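Local coordinates for Mgp-operon protein 3 (Mycoplasma pneumoniae, PDB 6RJ1), which is a surface adhesin that probably takes part in attaching the bacterium to host cells, possibly through recognition of sugars, at residues A[130-139]-A[481-492]; A[51-62]-A[110-120]. All coordinates share one frame; numbering follows the deposited sequence.

Contact 1: A[130-139]-A[481-492]; sequences RKIKLALPYV and VGEDQESGKATW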
loop_
_atom_site.group_PDB
_atom_site.type_symbol
_atom_site.label_atom_id
_atom_site.label_comp_id
_atom_site.label_asym_id
_atom_site.label_seq_id
_atom_site.Cartn_x
_atom_site.Cartn_y
_atom_site.Cartn_z
ATOM N N ARG A 130 20.027 -21.403 10.497
ATOM C CA ARG A 130 19.140 -22.009 9.507
ATOM C C ARG A 130 18.446 -20.990 8.604
ATOM O O ARG A 130 18.468 -19.790 8.886
ATOM C CB ARG A 130 18.098 -22.922 10.205
ATOM C CG ARG A 130 17.227 -22.234 11.268
ATOM C CD ARG A 130 16.260 -23.189 11.936
ATOM N NE ARG A 130 15.322 -23.768 10.970
ATOM C CZ ARG A 130 15.129 -25.073 10.797
ATOM N NH1 ARG A 130 14.277 -25.504 9.880
ATOM N NH2 ARG A 130 15.784 -25.956 11.543
ATOM N N LYS A 131 17.831 -21.485 7.514
ATOM C CA LYS A 131 17.052 -20.697 6.554
ATOM C C LYS A 131 15.657 -21.287 6.362
ATOM O O LYS A 131 15.504 -22.511 6.316
ATOM C CB LYS A 131 17.794 -20.472 5.217
ATOM C CG LYS A 131 18.182 -21.722 4.425
ATOM C CD LYS A 131 18.854 -21.342 3.107
ATOM C CE LYS A 131 18.908 -22.477 2.109
ATOM N NZ LYS A 131 20.065 -23.380 2.345
ATOM N N ILE A 132 14.638 -20.418 6.317
ATOM C CA ILE A 132 13.237 -20.807 6.134
ATOM C C ILE A 132 12.785 -20.276 4.772
ATOM O O ILE A 132 12.799 -19.061 4.540
ATOM C CB ILE A 132 12.314 -20.330 7.308
ATOM C CG1 ILE A 132 12.836 -20.804 8.688
ATOM C CG2 ILE A 132 10.853 -20.756 7.102
ATOM C CD1 ILE A 132 13.388 -19.724 9.543
ATOM N N LYS A 133 12.412 -21.194 3.872
ATOM C CA LYS A 133 11.951 -20.872 2.526
ATOM C C LYS A 133 10.565 -20.237 2.569
ATOM O O LYS A 133 9.697 -20.670 3.328
ATOM C CB LYS A 133 11.927 -22.146 1.680
ATOM C CG LYS A 133 12.054 -21.930 0.188
ATOM C CD LYS A 133 12.197 -23.285 -0.450
ATOM C CE LYS A 133 12.359 -23.237 -1.936
ATOM N NZ LYS A 133 11.042 -23.229 -2.621
ATOM N N LEU A 134 10.361 -19.201 1.759
ATOM C CA LEU A 134 9.076 -18.519 1.690
ATOM C C LEU A 134 8.348 -19.057 0.478
ATOM O O LEU A 134 8.492 -18.548 -0.631
ATOM C CB LEU A 134 9.250 -16.993 1.641
ATOM C CG LEU A 134 9.983 -16.342 2.818
ATOM C CD1 LEU A 134 10.154 -14.869 2.580
ATOM C CD2 LEU A 134 9.270 -16.603 4.153
ATOM N N ALA A 135 7.627 -20.152 0.686
ATOM C CA ALA A 135 6.881 -20.834 -0.356
ATOM C C ALA A 135 5.672 -20.035 -0.841
ATOM O O ALA A 135 5.042 -19.312 -0.063
ATOM C CB ALA A 135 6.443 -22.196 0.140
ATOM N N LEU A 136 5.364 -20.171 -2.144
ATOM C CA LEU A 136 4.234 -19.558 -2.826
ATOM C C LEU A 136 2.918 -19.900 -2.079
ATOM O O LEU A 136 2.807 -21.013 -1.545
ATOM C CB LEU A 136 4.140 -20.162 -4.243
ATOM C CG LEU A 136 4.631 -19.385 -5.479
ATOM C CD1 LEU A 136 4.734 -17.902 -5.271
ATOM C CD2 LEU A 136 5.849 -20.003 -6.070
ATOM N N PRO A 137 1.892 -19.004 -2.065
ATOM C CA PRO A 137 0.619 -19.371 -1.414
ATOM C C PRO A 137 -0.055 -20.534 -2.150
ATOM O O PRO A 137 0.315 -20.820 -3.294
ATOM C CB PRO A 137 -0.204 -18.088 -1.498
ATOM C CG PRO A 137 0.354 -17.356 -2.652
ATOM C CD PRO A 137 1.816 -17.658 -2.670
ATOM N N TYR A 138 -1.010 -21.225 -1.499
ATOM C CA TYR A 138 -1.672 -22.342 -2.158
ATOM C C TYR A 138 -2.970 -21.947 -2.871
ATOM O O TYR A 138 -3.810 -21.241 -2.314
ATOM C CB TYR A 138 -1.891 -23.521 -1.198
ATOM C CG TYR A 138 -2.490 -24.745 -1.860
ATOM C CD1 TYR A 138 -1.680 -25.714 -2.448
ATOM C CD2 TYR A 138 -3.867 -24.937 -1.902
ATOM C CE1 TYR A 138 -2.230 -26.838 -3.069
ATOM C CE2 TYR A 138 -4.426 -26.035 -2.552
ATOM C CZ TYR A 138 -3.605 -26.992 -3.118
ATOM O OH TYR A 138 -4.169 -28.086 -3.725
ATOM N N VAL A 139 -3.125 -22.443 -4.107
ATOM C CA VAL A 139 -4.310 -22.288 -4.949
ATOM C C VAL A 139 -4.432 -23.542 -5.821
ATOM O O VAL A 139 -3.541 -23.835 -6.619
ATOM C CB VAL A 139 -4.421 -20.934 -5.705
ATOM C CG1 VAL A 139 -3.262 -20.703 -6.673
ATOM C CG2 VAL A 139 -5.765 -20.803 -6.406
ATOM N N VAL A 481 5.578 -17.850 9.363
ATOM C CA VAL A 481 6.379 -19.077 9.346
ATOM C C VAL A 481 6.987 -19.368 10.706
ATOM O O VAL A 481 7.239 -18.450 11.485
ATOM C CB VAL A 481 7.458 -19.078 8.217
ATOM C CG1 VAL A 481 6.823 -19.142 6.838
ATOM C CG2 VAL A 481 8.388 -17.872 8.318
ATOM N N GLY A 482 7.219 -20.646 10.974
ATOM C CA GLY A 482 7.869 -21.084 12.200
ATOM C C GLY A 482 9.370 -21.053 12.003
ATOM O O GLY A 482 9.863 -21.332 10.902
ATOM N N GLU A 483 10.104 -20.690 13.058
ATOM C CA GLU A 483 11.567 -20.644 13.052
ATOM C C GLU A 483 12.111 -22.065 12.797
ATOM O O GLU A 483 13.041 -22.248 12.013
ATOM C CB GLU A 483 12.051 -20.111 14.406
ATOM C CG GLU A 483 13.468 -19.571 14.400
ATOM C CD GLU A 483 13.984 -19.089 15.743
ATOM O OE1 GLU A 483 15.197 -18.786 15.826
ATOM O OE2 GLU A 483 13.190 -19.020 16.711
ATOM N N ASP A 484 11.471 -23.061 13.427
ATOM C CA ASP A 484 11.767 -24.487 13.353
ATOM C C ASP A 484 11.506 -25.109 11.968
ATOM O O ASP A 484 12.116 -26.137 11.656
ATOM C CB ASP A 484 10.934 -25.228 14.417
ATOM C CG ASP A 484 9.439 -24.934 14.337
ATOM O OD1 ASP A 484 9.044 -23.768 14.595
ATOM O OD2 ASP A 484 8.665 -25.866 14.012
ATOM N N GLN A 485 10.567 -24.528 11.171
ATOM C CA GLN A 485 10.169 -25.017 9.837
ATOM C C GLN A 485 11.273 -24.870 8.779
ATOM O O GLN A 485 12.144 -24.015 8.915
ATOM C CB GLN A 485 8.899 -24.296 9.349
ATOM C CG GLN A 485 7.597 -24.732 10.028
ATOM C CD GLN A 485 6.349 -24.178 9.354
ATOM O OE1 GLN A 485 6.290 -23.018 8.908
ATOM N NE2 GLN A 485 5.304 -24.999 9.282
ATOM N N GLU A 486 11.226 -25.703 7.724
ATOM C CA GLU A 486 12.170 -25.674 6.598
ATOM C C GLU A 486 11.673 -24.685 5.542
ATOM O O GLU A 486 12.472 -24.089 4.818
ATOM C CB GLU A 486 12.298 -27.070 5.962
ATOM C CG GLU A 486 13.207 -28.031 6.712
ATOM C CD GLU A 486 14.662 -28.028 6.285
ATOM O OE1 GLU A 486 15.378 -27.051 6.602
ATOM O OE2 GLU A 486 15.094 -29.016 5.651
ATOM N N SER A 487 10.342 -24.552 5.441
ATOM C CA SER A 487 9.637 -23.681 4.505
ATOM C C SER A 487 8.238 -23.354 5.051
ATOM O O SER A 487 7.803 -23.942 6.044
ATOM C CB SER A 487 9.552 -24.334 3.122
ATOM O OG SER A 487 8.238 -24.699 2.724
ATOM N N GLY A 488 7.556 -22.425 4.391
ATOM C CA GLY A 488 6.211 -22.020 4.761
ATOM C C GLY A 488 5.507 -21.295 3.642
ATOM O O GLY A 488 6.081 -20.384 3.043
ATOM N N LYS A 489 4.266 -21.712 3.341
ATOM C CA LYS A 489 3.417 -21.109 2.307
ATOM C C LYS A 489 2.860 -19.800 2.833
ATOM O O LYS A 489 2.704 -19.639 4.053
ATOM C CB LYS A 489 2.252 -22.035 1.932
ATOM C CG LYS A 489 2.647 -23.281 1.158
ATOM C CD LYS A 489 1.507 -24.280 1.127
ATOM C CE LYS A 489 1.924 -25.548 0.434
ATOM N NZ LYS A 489 0.779 -26.463 0.221
ATOM N N ALA A 490 2.565 -18.861 1.915
ATOM C CA ALA A 490 1.990 -17.570 2.260
ATOM C C ALA A 490 0.485 -17.701 2.491
ATOM O O ALA A 490 -0.153 -18.654 2.012
ATOM C CB ALA A 490 2.255 -16.578 1.141
ATOM N N THR A 491 -0.078 -16.738 3.227
ATOM C CA THR A 491 -1.511 -16.616 3.496
ATOM C C THR A 491 -2.029 -15.541 2.550
ATOM O O THR A 491 -1.418 -14.481 2.443
ATOM C CB THR A 491 -1.767 -16.207 4.960
ATOM O OG1 THR A 491 -0.986 -17.022 5.833
ATOM C CG2 THR A 491 -3.247 -16.268 5.345
ATOM N N TRP A 492 -3.155 -15.809 1.871
ATOM C CA TRP A 492 -3.784 -14.854 0.959
ATOM C C TRP A 492 -4.435 -13.726 1.744
ATOM O O TRP A 492 -5.105 -13.998 2.743
ATOM C CB TRP A 492 -4.867 -15.556 0.132
ATOM C CG TRP A 492 -4.339 -16.547 -0.853
ATOM C CD1 TRP A 492 -4.273 -17.900 -0.700
ATOM C CD2 TRP A 492 -3.834 -16.262 -2.160
ATOM N NE1 TRP A 492 -3.751 -18.476 -1.834
ATOM C CE2 TRP A 492 -3.465 -17.492 -2.746
ATOM C CE3 TRP A 492 -3.661 -15.081 -2.902
ATOM C CZ2 TRP A 492 -2.940 -17.578 -4.039
ATOM C CZ3 TRP A 492 -3.123 -15.166 -4.176
ATOM C CH2 TRP A 492 -2.774 -16.403 -4.733
#

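Contact 2: A[51-62]-A[110-120]; sequences TKLVALVRSALV and DFASYVLIFKA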
loop_
_atom_site.group_PDB
_atom_site.type_symbol
_atom_site.label_atom_id
_atom_site.label_comp_id
_atom_site.label_asym_id
_atom_site.label_seq_id
_atom_site.Cartn_x
_atom_site.Cartn_y
_atom_site.Cartn_z
ATOM N N THR A 51 21.158 -12.626 21.431
ATOM C CA THR A 51 21.816 -13.789 20.818
ATOM C C THR A 51 21.258 -14.149 19.413
ATOM O O THR A 51 21.708 -15.140 18.826
ATOM C CB THR A 51 21.806 -14.995 21.806
ATOM O OG1 THR A 51 22.905 -15.873 21.531
ATOM C CG2 THR A 51 20.459 -15.760 21.871
ATOM N N LYS A 52 20.314 -13.354 18.878
ATOM C CA LYS A 52 19.686 -13.647 17.588
ATOM C C LYS A 52 19.660 -12.480 16.591
ATOM O O LYS A 52 19.491 -11.320 16.975
ATOM C CB LYS A 52 18.259 -14.184 17.821
ATOM C CG LYS A 52 17.580 -14.844 16.611
ATOM C CD LYS A 52 16.918 -16.166 16.975
ATOM C CE LYS A 52 15.635 -16.012 17.761
ATOM N NZ LYS A 52 15.287 -17.268 18.478
ATOM N N LEU A 53 19.811 -12.823 15.301
ATOM C CA LEU A 53 19.736 -11.909 14.171
ATOM C C LEU A 53 18.975 -12.606 13.048
ATOM O O LEU A 53 19.371 -13.679 12.591
ATOM C CB LEU A 53 21.126 -11.437 13.713
ATOM C CG LEU A 53 21.168 -10.482 12.518
ATOM C CD1 LEU A 53 20.746 -9.067 12.914
ATOM C CD2 LEU A 53 22.545 -10.461 11.916
ATOM N N VAL A 54 17.855 -12.004 12.643
ATOM C CA VAL A 54 16.967 -12.500 11.598
ATOM C C VAL A 54 17.137 -11.620 10.354
ATOM O O VAL A 54 17.129 -10.397 10.476
ATOM C CB VAL A 54 15.497 -12.533 12.104
ATOM C CG1 VAL A 54 14.552 -13.071 11.038
ATOM C CG2 VAL A 54 15.376 -13.347 13.391
ATOM N N ALA A 55 17.314 -12.235 9.171
ATOM C CA ALA A 55 17.478 -11.507 7.906
ATOM C C ALA A 55 16.488 -11.997 6.838
ATOM O O ALA A 55 15.982 -13.110 6.939
ATOM C CB ALA A 55 18.914 -11.633 7.405
ATOM N N LEU A 56 16.196 -11.150 5.840
ATOM C CA LEU A 56 15.301 -11.440 4.723
ATOM C C LEU A 56 16.060 -11.190 3.422
ATOM O O LEU A 56 16.569 -10.087 3.192
ATOM C CB LEU A 56 14.040 -10.557 4.795
ATOM C CG LEU A 56 12.966 -10.751 3.714
ATOM C CD1 LEU A 56 12.450 -12.184 3.688
ATOM C CD2 LEU A 56 11.821 -9.786 3.916
ATOM N N VAL A 57 16.147 -12.217 2.584
ATOM C CA VAL A 57 16.871 -12.137 1.313
ATOM C C VAL A 57 16.019 -12.607 0.129
ATOM O O VAL A 57 15.250 -13.564 0.260
ATOM C CB VAL A 57 18.249 -12.879 1.352
ATOM C CG1 VAL A 57 19.257 -12.169 2.256
ATOM C CG2 VAL A 57 18.093 -14.347 1.741
ATOM N N ARG A 58 16.204 -11.968 -1.031
ATOM C CA ARG A 58 15.508 -12.311 -2.267
ATOM C C ARG A 58 16.460 -12.256 -3.457
ATOM O O ARG A 58 17.476 -11.582 -3.385
ATOM C CB ARG A 58 14.269 -11.408 -2.476
ATOM C CG ARG A 58 14.576 -9.966 -2.817
ATOM C CD ARG A 58 13.333 -9.107 -2.792
ATOM N NE ARG A 58 13.674 -7.691 -2.949
ATOM C CZ ARG A 58 12.796 -6.699 -2.919
ATOM N NH1 ARG A 58 11.505 -6.951 -2.735
ATOM N NH2 ARG A 58 13.199 -5.447 -3.073
ATOM N N SER A 59 16.134 -12.955 -4.547
ATOM C CA SER A 59 16.966 -12.973 -5.748
ATOM C C SER A 59 16.183 -12.493 -6.952
ATOM O O SER A 59 15.014 -12.856 -7.105
ATOM C CB SER A 59 17.519 -14.375 -5.996
ATOM O OG SER A 59 17.939 -14.564 -7.336
ATOM N N ALA A 60 16.840 -11.699 -7.827
ATOM C CA ALA A 60 16.257 -11.174 -9.070
ATOM C C ALA A 60 16.124 -12.294 -10.126
ATOM O O ALA A 60 15.627 -12.064 -11.233
ATOM C CB ALA A 60 17.114 -10.040 -9.604
ATOM N N LEU A 61 16.577 -13.502 -9.778
ATOM C CA LEU A 61 16.502 -14.652 -10.660
ATOM C C LEU A 61 15.280 -15.512 -10.380
ATOM O O LEU A 61 15.080 -16.505 -11.078
ATOM C CB LEU A 61 17.790 -15.489 -10.600
ATOM C CG LEU A 61 19.018 -14.897 -11.285
ATOM C CD1 LEU A 61 20.255 -15.660 -10.895
ATOM C CD2 LEU A 61 18.872 -14.877 -12.797
ATOM N N VAL A 62 14.458 -15.138 -9.375
ATOM C CA VAL A 62 13.241 -15.873 -9.033
ATOM C C VAL A 62 12.234 -15.778 -10.196
ATOM O O VAL A 62 12.065 -14.701 -10.764
ATOM C CB VAL A 62 12.646 -15.453 -7.654
ATOM C CG1 VAL A 62 11.985 -14.073 -7.691
ATOM C CG2 VAL A 62 11.682 -16.506 -7.123
ATOM N N ASP A 110 15.167 -22.732 -7.469
ATOM C CA ASP A 110 14.025 -21.861 -7.732
ATOM C C ASP A 110 14.285 -20.382 -7.394
ATOM O O ASP A 110 13.474 -19.533 -7.766
ATOM C CB ASP A 110 12.805 -22.364 -6.947
ATOM C CG ASP A 110 13.058 -22.744 -5.494
ATOM O OD1 ASP A 110 13.798 -22.007 -4.804
ATOM O OD2 ASP A 110 12.523 -23.778 -5.056
ATOM N N PHE A 111 15.395 -20.089 -6.667
ATOM C CA PHE A 111 15.811 -18.758 -6.198
ATOM C C PHE A 111 14.732 -18.079 -5.335
ATOM O O PHE A 111 14.567 -16.859 -5.381
ATOM C CB PHE A 111 16.297 -17.844 -7.342
ATOM C CG PHE A 111 17.394 -18.414 -8.208
ATOM C CD1 PHE A 111 17.092 -19.171 -9.327
ATOM C CD2 PHE A 111 18.734 -18.150 -7.932
ATOM C CE1 PHE A 111 18.107 -19.676 -10.142
ATOM C CE2 PHE A 111 19.746 -18.649 -8.756
ATOM C CZ PHE A 111 19.426 -19.403 -9.856
ATOM N N ALA A 112 14.012 -18.886 -4.528
ATOM C CA ALA A 112 12.969 -18.426 -3.612
ATOM C C ALA A 112 13.570 -17.533 -2.530
ATOM O O ALA A 112 14.756 -17.647 -2.215
ATOM C CB ALA A 112 12.290 -19.619 -2.963
ATOM N N SER A 113 12.752 -16.659 -1.950
ATOM C CA SER A 113 13.187 -15.796 -0.864
ATOM C C SER A 113 13.364 -16.592 0.432
ATOM O O SER A 113 12.683 -17.598 0.653
ATOM C CB SER A 113 12.194 -14.667 -0.662
ATOM O OG SER A 113 12.083 -13.896 -1.846
ATOM N N TYR A 114 14.301 -16.155 1.272
ATOM C CA TYR A 114 14.574 -16.826 2.538
ATOM C C TYR A 114 14.601 -15.879 3.708
ATOM O O TYR A 114 14.952 -14.706 3.567
ATOM C CB TYR A 114 15.921 -17.572 2.492
ATOM C CG TYR A 114 15.893 -18.850 1.694
ATOM C CD1 TYR A 114 15.501 -20.053 2.279
ATOM C CD2 TYR A 114 16.283 -18.869 0.359
ATOM C CE1 TYR A 114 15.474 -21.237 1.545
ATOM C CE2 TYR A 114 16.256 -20.044 -0.387
ATOM C CZ TYR A 114 15.851 -21.229 0.209
ATOM O OH TYR A 114 15.820 -22.387 -0.536
ATOM N N VAL A 115 14.240 -16.420 4.873
ATOM C CA VAL A 115 14.356 -15.773 6.168
ATOM C C VAL A 115 15.545 -16.516 6.768
ATOM O O VAL A 115 15.511 -17.751 6.854
ATOM C CB VAL A 115 13.080 -15.871 7.043
ATOM C CG1 VAL A 115 13.381 -15.530 8.499
ATOM C CG2 VAL A 115 11.982 -14.969 6.504
ATOM N N LEU A 116 16.622 -15.785 7.089
ATOM C CA LEU A 116 17.845 -16.372 7.635
ATOM C C LEU A 116 17.945 -16.110 9.122
ATOM O O LEU A 116 17.686 -14.990 9.568
ATOM C CB LEU A 116 19.097 -15.832 6.923
ATOM C CG LEU A 116 19.021 -15.630 5.416
ATOM C CD1 LEU A 116 20.191 -14.853 4.935
ATOM C CD2 LEU A 116 18.948 -16.940 4.678
ATOM N N ILE A 117 18.327 -17.142 9.885
ATOM C CA ILE A 117 18.490 -17.067 11.332
ATOM C C ILE A 117 19.974 -17.221 11.659
ATOM O O ILE A 117 20.632 -18.160 11.188
ATOM C CB ILE A 117 17.617 -18.129 12.065
ATOM C CG1 ILE A 117 16.134 -18.117 11.588
ATOM C CG2 ILE A 117 17.723 -18.020 13.594
ATOM C CD1 ILE A 117 15.289 -16.801 11.794
ATOM N N PHE A 118 20.491 -16.287 12.468
ATOM C CA PHE A 118 21.878 -16.258 12.911
ATOM C C PHE A 118 21.930 -16.248 14.426
ATOM O O PHE A 118 21.054 -15.672 15.071
ATOM C CB PHE A 118 22.591 -15.012 12.363
ATOM C CG PHE A 118 22.798 -14.993 10.869
ATOM C CD1 PHE A 118 21.827 -14.465 10.020
ATOM C CD2 PHE A 118 23.983 -15.467 10.308
ATOM C CE1 PHE A 118 22.028 -14.436 8.637
ATOM C CE2 PHE A 118 24.185 -15.433 8.923
ATOM C CZ PHE A 118 23.207 -14.918 8.098
ATOM N N LYS A 119 22.954 -16.887 14.990
ATOM C CA LYS A 119 23.181 -16.930 16.433
ATOM C C LYS A 119 24.428 -16.123 16.743
ATOM O O LYS A 119 25.368 -16.134 15.941
ATOM C CB LYS A 119 23.285 -18.373 16.970
ATOM C CG LYS A 119 24.504 -19.205 16.565
ATOM C CD LYS A 119 24.589 -20.481 17.401
ATOM C CE LYS A 119 25.512 -21.508 16.793
ATOM N NZ LYS A 119 24.924 -22.165 15.583
ATOM N N ALA A 120 24.445 -15.432 17.887
ATOM C CA ALA A 120 25.599 -14.632 18.282
ATOM C C ALA A 120 26.797 -15.514 18.600
ATOM O O ALA A 120 26.631 -16.639 19.070
ATOM C CB ALA A 120 25.252 -13.756 19.466
HETATM O O HOH W 1 13.642 -14.198 -4.205
#

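Contact 1: A[130-139]-A[481-492]
P137 lies over one face of the W492 indole just beyond a parallel strand pairing, 130-135 beside 487-489, whose axes run 21° apart within a mixed beta-sheet. Side-chain packing makes this end tight: P137 CB stands 3.8 Å from the centroid of the W492 five-membered ring and 26° off its normal, a CH-pi contact, and the two side chains cross at about a right angle. A490 CB packs on P137 CB and V139 on the indole's CZ2, while L157 and L161 of helix 157-163 cover the indole. Register rests on K133, which bonds on both sides of S487: K133 N gives to E486 O at 3.0 Å, and K133 O receives from G488 N at 3.0 Å. Next to it I132 is buried, its CG2 3.9 Å from V481 CB.

The opposite end is looser and more exposed. R130, bent at chi3, carries its guanidinium into the 483-486 turn, where D484 O sits over one face and NH1 makes a weak bond of 2.8 Å to Q485 O. The salt bridge from R130 NH1 to E486 OE1 is long (3.8 Å). By contrast, W492 NE1 donates in its ring plane to Y138 O (2.8 Å, 165°), approaching from above the carbonyl plane.

Contact 2: A[51-62]-A[110-120]
V57 and L116 meet at the apolar centre of an antiparallel pairing between strands 52-59 and 114-120, their side chains crossing at about a right angle with V57 CG2 3.9 Å from L116 CD1. A55 shares this face, and V30 of helix 30-33 covers all three. The other face is built from V54, L56, V115 and I117. V54 holds CG1 anti to its own nitrogen (chi1 -179°), which brings that methyl to 3.7 Å from V115 CG1, while V54 CG2 lies 3.8 Å from I117 CD1; V54 and I117 run side by side in one direction. L134 of strand 125-135 packs on L56.

Between the faces, the backbone pairs in regular antiparallel fashion. A55 and L116 form a hydrogen-bonded pair, A55 N to L116 O and L116 N to A55 O both measuring 2.8 Å, and L53 with F118 and V57 with Y114 repeat the pattern.

Beyond the V57-Y114 pair the regular pairing stops, and S59 to V62 form a type I turn. L61 CB stands over the centre of the F111 ring, 3.8 Å from its centroid and 12° off the normal, while H37 meets F111 edge-to-face. Polar groups gather here: S59 OG accepts from L61 N, an ST turn, and also bonds the S39 hydroxyl; D110 OD1 makes an Asx turn with A112 N. A water accepts from S59 N at 2.8 Å, donates to F111 O at 3.1 Å, and bonds S113 OG, which also bonds the T455 hydroxyl.

At the margins charged ends turn elsewhere: K52 to E483, D110 to K133, R58 to the H452 carbonyl. The chemistry is thus mostly divided: apolar burial, which F111 and L61 carry into the turn, and paired amides hold the middle, while directed polar bonds tie the ends to surrounding strands, loops and helix 446-454.

In the fold
From the N terminus, contact 2 comes first, where strand 114-121 returns beside strand 52-59 and closes a loop of 47 residues. Contact 1 closes much later, with 341 residues between its segments. The two closures are in series, neither nested nor crossed. They still belong to one mixed sheet: strand 125-135 directly follows 114-121 and lies next to it, so the order runs 52-59, 114-121, 125-135, 487-492. The join is measurable, with R130 O 2.8 Å from I117 N and I132 N 2.9 Å from V115 O, both probable hydrogen bonds. Contact 1, by pairing 125-135 with 487-492, joins the later strands 457-461, 464-468, 477-482 and 487-492 to the N-terminal ones.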